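Local coordinates for protein L-Ala-D/L-Glu Epimerase (Escherichia coli, PDB 1JPD) that is an epimerase of the enolase superfamily that combines an enolase-type N-terminal domain with a TIM-barrel-like C-terminal domain, at residues N157-I160 / S161-V165; E187-A190 / A191-L195. All coordinates share one frame; numbering follows the deposited sequence.

Contact 1. Residues N157-I160 / S161-V165; sequences NHLI and SERMV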
ATOM      1  N   ASN A 157      -4.994  -1.119  21.552  1.00 45.37           N
ATOM      2  CA  ASN A 157      -4.691  -2.021  22.636  1.00 48.30           C
ATOM      3  C   ASN A 157      -5.881  -2.314  23.544  1.00 47.38           C
ATOM      4  O   ASN A 157      -5.734  -2.968  24.570  1.00 52.16           O
ATOM      5  CB  ASN A 157      -3.543  -1.427  23.445  1.00 54.59           C
ATOM      6  CG  ASN A 157      -2.687  -2.479  24.083  1.00 57.61           C
ATOM      7  OD1 ASN A 157      -2.188  -3.379  23.407  1.00 58.99           O
ATOM      8  ND2 ASN A 157      -2.507  -2.380  25.393  1.00 61.57           N
ATOM      9  N   HIS A 158      -7.066  -1.859  23.167  1.00 48.65           N
ATOM     10  CA  HIS A 158      -8.228  -2.072  24.016  1.00 51.34           C
ATOM     11  C   HIS A 158      -9.295  -3.027  23.507  1.00 50.34           C
ATOM     12  O   HIS A 158      -9.461  -3.221  22.305  1.00 47.86           O
ATOM     13  CB  HIS A 158      -8.868  -0.724  24.334  1.00 56.19           C
ATOM     14  CG  HIS A 158      -7.937   0.223  25.020  1.00 61.50           C
ATOM     15  ND1 HIS A 158      -7.568   0.075  26.340  1.00 62.65           N
ATOM     16  CD2 HIS A 158      -7.245   1.287  24.551  1.00 61.65           C
ATOM     17  CE1 HIS A 158      -6.686   1.006  26.654  1.00 64.57           C
ATOM     18  NE2 HIS A 158      -6.472   1.754  25.585  1.00 65.23           N
ATOM     19  N   LEU A 159     -10.008  -3.618  24.460  1.00 47.46           N
ATOM     20  CA  LEU A 159     -11.094  -4.550  24.196  1.00 46.86           C
ATOM     21  C   LEU A 159     -10.880  -5.451  22.982  1.00 50.54           C
ATOM     22  O   LEU A 159     -11.788  -5.630  22.174  1.00 53.67           O
ATOM     23  CB  LEU A 159     -12.396  -3.769  24.022  1.00 43.65           C
ATOM     24  CG  LEU A 159     -12.754  -2.810  25.157  1.00 42.85           C
ATOM     25  CD1 LEU A 159     -14.033  -2.075  24.817  1.00 41.50           C
ATOM     26  CD2 LEU A 159     -12.908  -3.577  26.454  1.00 40.49           C
ATOM     27  N   ILE A 160      -9.693  -6.033  22.860  1.00 47.73           N
ATOM     28  CA  ILE A 160      -9.406  -6.899  21.728  1.00 44.50           C
ATOM     29  C   ILE A 160     -10.340  -8.100  21.611  1.00 47.05           C
ATOM     30  O   ILE A 160     -10.779  -8.439  20.515  1.00 50.53           O
ATOM     31  CB  ILE A 160      -7.956  -7.410  21.771  1.00 46.45           C
ATOM     32  CG1 ILE A 160      -7.000  -6.224  21.661  1.00 51.56           C
ATOM     33  CG2 ILE A 160      -7.710  -8.412  20.651  1.00 41.07           C
ATOM     34  CD1 ILE A 160      -7.340  -5.269  20.525  1.00 59.18           C
ATOM     35  N   SER A 161     -10.657  -8.743  22.726  1.00 46.07           N
ATOM     36  CA  SER A 161     -11.521  -9.913  22.656  1.00 44.23           C
ATOM     37  C   SER A 161     -12.967  -9.611  22.296  1.00 44.52           C
ATOM     38  O   SER A 161     -13.471 -10.134  21.298  1.00 43.68           O
ATOM     39  CB  SER A 161     -11.462 -10.713  23.959  1.00 42.66           C
ATOM     40  OG  SER A 161     -10.205 -11.354  24.091  1.00 43.04           O
ATOM     41  N   GLU A 162     -13.645  -8.771  23.077  1.00 39.75           N
ATOM     42  CA  GLU A 162     -15.038  -8.501  22.754  1.00 39.36           C
ATOM     43  C   GLU A 162     -15.223  -7.919  21.352  1.00 42.36           C
ATOM     44  O   GLU A 162     -16.116  -8.350  20.622  1.00 46.51           O
ATOM     45  CB  GLU A 162     -15.705  -7.599  23.795  1.00 35.73           C
ATOM     46  CG  GLU A 162     -17.224  -7.660  23.674  1.00 35.82           C
ATOM     47  CD  GLU A 162     -17.959  -7.046  24.844  1.00 41.04           C
ATOM     48  OE1 GLU A 162     -17.302  -6.648  25.829  1.00 39.25           O
ATOM     49  OE2 GLU A 162     -19.207  -6.972  24.776  1.00 42.35           O
ATOM     50  N   ARG A 163     -14.385  -6.962  20.963  1.00 40.68           N
ATOM     51  CA  ARG A 163     -14.493  -6.370  19.630  1.00 41.00           C
ATOM     52  C   ARG A 163     -14.461  -7.438  18.533  1.00 39.38           C
ATOM     53  O   ARG A 163     -15.380  -7.524  17.714  1.00 38.36           O
ATOM     54  CB  ARG A 163     -13.367  -5.350  19.390  1.00 41.42           C
ATOM     55  CG  ARG A 163     -13.564  -4.031  20.108  1.00 43.94           C
ATOM     56  CD  ARG A 163     -12.336  -3.130  20.043  1.00 46.96           C
ATOM     57  NE  ARG A 163     -12.644  -1.793  20.555  1.00 50.58           N
ATOM     58  CZ  ARG A 163     -11.751  -0.828  20.759  1.00 51.44           C
ATOM     59  NH1 ARG A 163     -10.463  -1.032  20.502  1.00 51.39           N
ATOM     60  NH2 ARG A 163     -12.156   0.352  21.208  1.00 48.87           N
ATOM     61  N   MET A 164     -13.410  -8.254  18.522  1.00 41.05           N
ATOM     62  CA  MET A 164     -13.275  -9.303  17.516  1.00 41.27           C
ATOM     63  C   MET A 164     -14.393 -10.335  17.608  1.00 41.55           C
ATOM     64  O   MET A 164     -14.847 -10.855  16.585  1.00 39.63           O
ATOM     65  CB  MET A 164     -11.911  -9.988  17.628  1.00 39.25           C
ATOM     66  CG  MET A 164     -10.764  -9.090  17.216  1.00 36.91           C
ATOM     67  SD  MET A 164     -11.094  -8.355  15.604  1.00 37.98           S
ATOM     68  CE  MET A 164     -10.973  -9.799  14.495  1.00 31.07           C
ATOM     69  N   VAL A 165     -14.853 -10.632  18.819  1.00 34.88           N
ATOM     70  CA  VAL A 165     -15.932 -11.599  18.947  1.00 34.45           C
ATOM     71  C   VAL A 165     -17.226 -11.027  18.361  1.00 36.50           C
ATOM     72  O   VAL A 165     -17.856 -11.676  17.518  1.00 36.77           O
ATOM     73  CB  VAL A 165     -16.142 -12.037  20.420  1.00 35.72           C
ATOM     74  CG1 VAL A 165     -17.504 -12.720  20.594  1.00 32.13           C
ATOM     75  CG2 VAL A 165     -15.041 -13.006  20.818  1.00 35.53           C
TER

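Contact 2. Residues E187-A190 / A191-L195; sequences EGLA and ARCQL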
ATOM      1  N   GLU A 187       3.994  -8.717  25.709  1.00 53.37           N
ATOM      2  CA  GLU A 187       3.228  -9.373  26.759  1.00 55.93           C
ATOM      3  C   GLU A 187       1.798  -9.715  26.326  1.00 55.48           C
ATOM      4  O   GLU A 187       0.968  -8.826  26.138  1.00 54.81           O
ATOM      5  CB  GLU A 187       3.180  -8.462  27.985  1.00 62.39           C
ATOM      6  CG  GLU A 187       2.165  -8.868  29.044  1.00 75.44           C
ATOM      7  CD  GLU A 187       2.788  -9.607  30.211  1.00 80.54           C
ATOM      8  OE1 GLU A 187       3.337 -10.711  29.998  1.00 84.93           O
ATOM      9  OE2 GLU A 187       2.727  -9.079  31.345  1.00 83.39           O
ATOM     10  N   GLY A 188       1.518 -11.007  26.169  1.00 53.60           N
ATOM     11  CA  GLY A 188       0.183 -11.438  25.790  1.00 43.76           C
ATOM     12  C   GLY A 188      -0.080 -11.474  24.302  1.00 42.25           C
ATOM     13  O   GLY A 188      -1.195 -11.777  23.873  1.00 44.30           O
ATOM     14  N   LEU A 189       0.940 -11.177  23.508  1.00 38.79           N
ATOM     15  CA  LEU A 189       0.778 -11.170  22.062  1.00 39.81           C
ATOM     16  C   LEU A 189       0.345 -12.533  21.510  1.00 44.57           C
ATOM     17  O   LEU A 189      -0.472 -12.613  20.582  1.00 46.74           O
ATOM     18  CB  LEU A 189       2.081 -10.727  21.406  1.00 32.07           C
ATOM     19  CG  LEU A 189       2.072 -10.823  19.886  1.00 35.17           C
ATOM     20  CD1 LEU A 189       0.995  -9.918  19.324  1.00 32.84           C
ATOM     21  CD2 LEU A 189       3.439 -10.446  19.347  1.00 38.04           C
ATOM     22  N   ALA A 190       0.885 -13.602  22.091  1.00 45.25           N
ATOM     23  CA  ALA A 190       0.564 -14.960  21.654  1.00 42.54           C
ATOM     24  C   ALA A 190      -0.894 -15.327  21.914  1.00 40.12           C
ATOM     25  O   ALA A 190      -1.593 -15.799  21.016  1.00 44.70           O
ATOM     26  CB  ALA A 190       1.482 -15.957  22.337  1.00 41.01           C
ATOM     27  N   ALA A 191      -1.355 -15.132  23.140  1.00 36.01           N
ATOM     28  CA  ALA A 191      -2.739 -15.437  23.467  1.00 40.41           C
ATOM     29  C   ALA A 191      -3.709 -14.686  22.538  1.00 45.50           C
ATOM     30  O   ALA A 191      -4.760 -15.218  22.149  1.00 46.33           O
ATOM     31  CB  ALA A 191      -2.997 -15.077  24.917  1.00 35.68           C
ATOM     32  N   ARG A 192      -3.342 -13.446  22.199  1.00 41.33           N
ATOM     33  CA  ARG A 192      -4.155 -12.612  21.319  1.00 43.34           C
ATOM     34  C   ARG A 192      -4.193 -13.186  19.938  1.00 42.38           C
ATOM     35  O   ARG A 192      -5.271 -13.298  19.359  1.00 39.73           O
ATOM     36  CB  ARG A 192      -3.652 -11.171  21.235  1.00 43.46           C
ATOM     37  CG  ARG A 192      -4.078 -10.351  22.417  1.00 49.06           C
ATOM     38  CD  ARG A 192      -3.551  -8.939  22.299  1.00 53.39           C
ATOM     39  NE  ARG A 192      -3.995  -8.080  23.391  1.00 55.97           N
ATOM     40  CZ  ARG A 192      -3.809  -6.762  23.434  1.00 58.81           C
ATOM     41  NH1 ARG A 192      -3.183  -6.135  22.442  1.00 59.07           N
ATOM     42  NH2 ARG A 192      -4.259  -6.065  24.469  1.00 57.09           N
ATOM     43  N   CYS A 193      -3.030 -13.544  19.400  1.00 40.22           N
ATOM     44  CA  CYS A 193      -3.004 -14.129  18.068  1.00 46.61           C
ATOM     45  C   CYS A 193      -3.850 -15.390  18.113  1.00 45.70           C
ATOM     46  O   CYS A 193      -4.571 -15.695  17.165  1.00 46.82           O
ATOM     47  CB  CYS A 193      -1.579 -14.476  17.629  1.00 46.89           C
ATOM     48  SG  CYS A 193      -0.486 -13.064  17.407  1.00 47.86           S
ATOM     49  N   GLN A 194      -3.787 -16.104  19.234  1.00 48.74           N
ATOM     50  CA  GLN A 194      -4.552 -17.337  19.380  1.00 50.02           C
ATOM     51  C   GLN A 194      -6.051 -17.080  19.301  1.00 45.40           C
ATOM     52  O   GLN A 194      -6.789 -17.875  18.728  1.00 44.32           O
ATOM     53  CB  GLN A 194      -4.216 -18.039  20.696  1.00 55.95           C
ATOM     54  CG  GLN A 194      -4.678 -19.490  20.700  1.00 59.30           C
ATOM     55  CD  GLN A 194      -4.101 -20.270  19.527  1.00 61.76           C
ATOM     56  OE1 GLN A 194      -2.879 -20.423  19.411  1.00 63.06           O
ATOM     57  NE2 GLN A 194      -4.975 -20.758  18.646  1.00 56.29           N
ATOM     58  N   LEU A 195      -6.501 -15.970  19.879  1.00 44.05           N
ATOM     59  CA  LEU A 195      -7.912 -15.612  19.822  1.00 39.73           C
ATOM     60  C   LEU A 195      -8.307 -15.270  18.386  1.00 40.21           C
ATOM     61  O   LEU A 195      -9.378 -15.650  17.932  1.00 44.04           O
ATOM     62  CB  LEU A 195      -8.203 -14.408  20.709  1.00 38.97           C
ATOM     63  CG  LEU A 195      -9.625 -13.891  20.504  1.00 42.28           C
ATOM     64  CD1 LEU A 195     -10.613 -15.001  20.858  1.00 42.63           C
ATOM     65  CD2 LEU A 195      -9.866 -12.666  21.360  1.00 45.34           C
TER

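Contact 1. Residues N157-I160 / S161-V165
L159 and R163 meet across the first turn of helix 160-170, one of the outer helices of the TIM-barrel-like domain, which follows strand 150-154 through a short loop. L159 occupies the N-cap position, and its carbonyl begins the helical bonding: R163 N donates to L159 O at 3.2 Å with an N-H...O angle of 156°. One residue on, M164 N makes a weak bond to I160 O at 3.3 Å. L159 has positive phi and psi (36°/46°), a backbone bend just where loop gives way to helix.

The van der Waals contacts come mainly from R163. Its chain runs extended from CG to NE and heads back beside the first turn to the level of the helix start; CG passes L159 O, and L159 CB sits over one face of the guanidinium, 4.0 Å from R163 NE. A long, straight arginine suits this place because its methylenes follow the first turn and bring the charge level with the helix start, where D156 is met. I160, buried, packs on W184 of a loop and on R192 of helix 189-198; M164, bent at chi2 and chi3, goes to L196, L199 and V201. A branched aliphatic chain and a flexible thioether suit this apolar face between two helices.

The polar end of R163 finds its main partner in D156, through a salt bridge from NH1, and NE makes a weak hydrogen bond to G131 O. D156 OD1 also accepts from H158 N, tying the loop to the same carboxylate. R163 NH1 lies 3.0 Å from H158 O, obliquely placed, at an angle too poor for a hydrogen bond.

Contact 2. Residues E187-A190 / A191-L195
R192 lies against G188 in the first turn of helix 189-198, the helix of a beta-alpha-beta unit that leads from strand 175-179 to strand 203-205 in the TIM-barrel-like domain. Its side chain can be followed outward. CB rests 3.6 Å from L189 O and almost as near G188 O; CG, set beside the backbone N by a chi1 of -80°, comes to 3.5 Å from G188 O; CD has already drawn off to 4.0 Å from G188 O. From CG to NE the chain is extended, and it carries the guanidinium back alongside the first turn, to the level of the helix start. There N157 is its polar partner, and the group makes a cation-pi contact with W184. Arginine fits because its methylenes span the first turn and its flat cation can serve both an amide and an aromatic ring.

G188 is the N-cap residue. Its positive phi of 87° would press a CB against the preceding carbonyl oxygen, a backbone shape that glycine tolerates without strain. Its own carbonyl accepts from R192 N at 3.2 Å, and the same i to i+4 pattern continues with C193 N to L189 O and Q194 N to A190 O, the last at 2.8 Å.

On the buried side of the helix, L189 and C193 stand one turn apart. The leucine packs onward against L216 and F219, the cysteine against P222: an apolar chain and a small sulfur side chain suited to a covered face. Where the two meet, L189 CD1 lies 4.0 Å from C193 SG.

From the N terminus, the chain passes along strand 150-154 into contact 1, which forms the turn from loop to helix 160-170; strand 175-179 and a loop through W184 then lead to contact 2, the start of helix 189-198. Each contact is local and closes a single helical turn, so the two follow in series and neither nest nor cross. They nevertheless touch in space, with centres about 12 Å apart. N157 OD1 and R192 NH1, 3.1 Å apart, form a probable hydrogen bond, and the two helices also pack side by side. Together they join the beginnings of two consecutive outer helices of the barrel.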